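Chorismate mutase and shikimate 5-dehydrogenase fusion protein (Clostridium acetobutylicum, PDB 3FBT) probably catalyses the reversible NADPH-linked reduction of 3-dehydroshikimate to shikimate in its dehydrogenase part, the portion in this chain, whereas the full-length fusion also carries a chorismate mutase. Local coordinates at residues D105-G108 with F109-L113. Sequence-based numbering, arbitrary orientation.
Sequences DYIG and FGKML
Phe-109 N donates to Asp-105 O at 2.8 Å, the shortest of four consecutive i-to-i+4 backbone bonds across the contact. Gly-110 N to Tyr-106 O is longer, 3.2 Å, but nearly straight at 170°; Lys-111 N to Ile-107 O and Met-112 N to Gly-108 O continue the series, and Leu-113 N to Phe-109 O extends the alpha-helical run. Gly-108 O also takes a weak second bond from Lys-111 N. Between the two segments, side chains meet each other only where Ile-107 and Lys-111, one turn apart, extend alongside each other, with Ile-107 CG2 4.1 Å from Lys-111 CE. Lys-111 CG lies anti to its own carbonyl carbon (chi1 -61°), close to the preceding turn, 3.3 Å from Ile-107 O. Phe-109 CB similarly lies 3.3 Å from Asp-105 O. Within 109-113, Leu-113 CG sits 4.1 Å above one face of the Phe-109 ring, displaced from the ring centre toward the edge atoms. Asp-105, near Asn-90 and Gln-243, probably belongs to the shikimate site, so this first turn probably borders the substrate pocket. Tyr-106 OH is hydrogen-bonded to Asp-143 OD2. Phe-109 reaches Val-137 of helix 134-143 and Met-239 of helix 237-252, while Met-112 and Leu-113 pack on Val-211 of strand 209-212, in the parallel Rossmann-type sheet.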
ATOM      1  N   ASP A 105       6.572  10.994 -19.061  1.00 36.41           N
ATOM      2  CA  ASP A 105       6.612  12.453 -19.370  1.00 38.77           C
ATOM      3  C   ASP A 105       6.669  12.716 -20.891  1.00 38.77           C
ATOM      4  O   ASP A 105       5.979  13.630 -21.417  1.00 38.23           O
ATOM      5  CB  ASP A 105       7.844  13.119 -18.743  1.00 39.08           C
ATOM      6  CG  ASP A 105       7.759  13.149 -17.211  1.00 46.86           C
ATOM      7  OD1 ASP A 105       6.618  13.318 -16.702  1.00 47.01           O
ATOM      8  OD2 ASP A 105       8.794  12.937 -16.526  1.00 54.62           O
ATOM      9  N   TYR A 106       7.528  11.969 -21.563  1.00 39.42           N
ATOM     10  CA  TYR A 106       7.664  12.030 -23.035  1.00 40.46           C
ATOM     11  C   TYR A 106       6.297  11.830 -23.689  1.00 41.52           C
ATOM     12  O   TYR A 106       5.879  12.596 -24.604  1.00 41.39           O
ATOM     13  CB  TYR A 106       8.614  10.921 -23.476  1.00 42.04           C
ATOM     14  CG  TYR A 106       8.840  10.866 -24.975  1.00 45.55           C
ATOM     15  CD1 TYR A 106       9.934  11.472 -25.535  1.00 47.64           C
ATOM     16  CD2 TYR A 106       7.922  10.219 -25.833  1.00 52.35           C
ATOM     17  CE1 TYR A 106      10.171  11.450 -26.913  1.00 49.49           C
ATOM     18  CE2 TYR A 106       8.126  10.191 -27.243  1.00 50.10           C
ATOM     19  CZ  TYR A 106       9.260  10.831 -27.770  1.00 54.05           C
ATOM     20  OH  TYR A 106       9.540  10.830 -29.149  1.00 55.76           O
ATOM     21  N   ILE A 107       5.541  10.833 -23.186  1.00 41.26           N
ATOM     22  CA  ILE A 107       4.260  10.467 -23.827  1.00 40.85           C
ATOM     23  C   ILE A 107       3.266  11.547 -23.501  1.00 40.41           C
ATOM     24  O   ILE A 107       2.496  12.003 -24.339  1.00 39.10           O
ATOM     25  CB  ILE A 107       3.738   9.118 -23.297  1.00 40.31           C
ATOM     26  CG1 ILE A 107       4.784   8.036 -23.539  1.00 39.82           C
ATOM     27  CG2 ILE A 107       2.438   8.746 -23.998  1.00 43.48           C
ATOM     28  CD1 ILE A 107       4.272   6.583 -23.386  1.00 45.58           C
ATOM     29  N   GLY A 108       3.251  11.968 -22.236  1.00 40.71           N
ATOM     30  CA  GLY A 108       2.324  13.048 -21.860  1.00 38.96           C
ATOM     31  C   GLY A 108       2.565  14.335 -22.685  1.00 38.92           C
ATOM     32  O   GLY A 108       1.620  15.065 -23.038  1.00 39.01           O
ATOM     33  N   PHE A 109       3.818  14.662 -22.913  1.00 37.13           N
ATOM     34  CA  PHE A 109       4.143  15.940 -23.546  1.00 38.57           C
ATOM     35  C   PHE A 109       3.589  15.877 -25.007  1.00 39.93           C
ATOM     36  O   PHE A 109       2.897  16.769 -25.455  1.00 40.34           O
ATOM     37  CB  PHE A 109       5.658  16.162 -23.567  1.00 37.57           C
ATOM     38  CG  PHE A 109       6.078  17.481 -24.218  1.00 38.77           C
ATOM     39  CD1 PHE A 109       5.733  18.688 -23.659  1.00 39.53           C
ATOM     40  CD2 PHE A 109       6.710  17.481 -25.436  1.00 41.59           C
ATOM     41  CE1 PHE A 109       6.102  19.884 -24.275  1.00 42.45           C
ATOM     42  CE2 PHE A 109       7.076  18.677 -26.052  1.00 44.73           C
ATOM     43  CZ  PHE A 109       6.764  19.869 -25.469  1.00 41.68           C
ATOM     44  N   GLY A 110       3.834  14.767 -25.677  1.00 39.72           N
ATOM     45  CA  GLY A 110       3.299  14.575 -27.022  1.00 42.75           C
ATOM     46  C   GLY A 110       1.776  14.630 -27.066  1.00 43.74           C
ATOM     47  O   GLY A 110       1.212  15.137 -28.044  1.00 43.00           O
ATOM     48  N   LYS A 111       1.088  14.134 -26.027  1.00 43.01           N
ATOM     49  CA  LYS A 111      -0.366  14.145 -26.117  1.00 43.76           C
ATOM     50  C   LYS A 111      -0.875  15.566 -26.023  1.00 44.71           C
ATOM     51  O   LYS A 111      -1.935  15.929 -26.604  1.00 44.51           O
ATOM     52  CB  LYS A 111      -1.050  13.254 -25.064  1.00 43.52           C
ATOM     53  CG  LYS A 111      -0.700  11.760 -25.142  1.00 44.35           C
ATOM     54  CD  LYS A 111      -1.580  10.909 -26.041  1.00 49.58           C
ATOM     55  CE  LYS A 111      -0.878   9.507 -26.310  1.00 50.24           C
ATOM     56  NZ  LYS A 111      -1.607   8.530 -27.216  1.00 51.27           N
ATOM     57  N   MET A 112      -0.154  16.373 -25.242  1.00 45.32           N
ATOM     58  CA  MET A 112      -0.518  17.753 -25.027  1.00 44.47           C
ATOM     59  C   MET A 112      -0.395  18.620 -26.340  1.00 46.00           C
ATOM     60  O   MET A 112      -1.282  19.427 -26.660  1.00 45.53           O
ATOM     61  CB  MET A 112       0.318  18.315 -23.894  1.00 44.80           C
ATOM     62  CG  MET A 112      -0.079  19.724 -23.468  1.00 42.80           C
ATOM     63  SD  MET A 112       1.177  20.607 -22.442  1.00 35.00           S
ATOM     64  CE  MET A 112       2.697  20.061 -23.001  1.00 30.27           C
ATOM     65  N   LEU A 113       0.710  18.454 -27.055  1.00 46.61           N
ATOM     66  CA  LEU A 113       0.942  19.126 -28.339  1.00 48.19           C
ATOM     67  C   LEU A 113      -0.182  18.667 -29.313  1.00 49.00           C
ATOM     68  O   LEU A 113      -0.867  19.498 -29.844  1.00 48.69           O
ATOM     69  CB  LEU A 113       2.334  18.805 -28.907  1.00 46.70           C
ATOM     70  CG  LEU A 113       3.503  19.247 -27.990  1.00 46.50           C
ATOM     71  CD1 LEU A 113       4.896  19.011 -28.569  1.00 44.20           C
ATOM     72  CD2 LEU A 113       3.352  20.684 -27.548  1.00 42.15           C
TER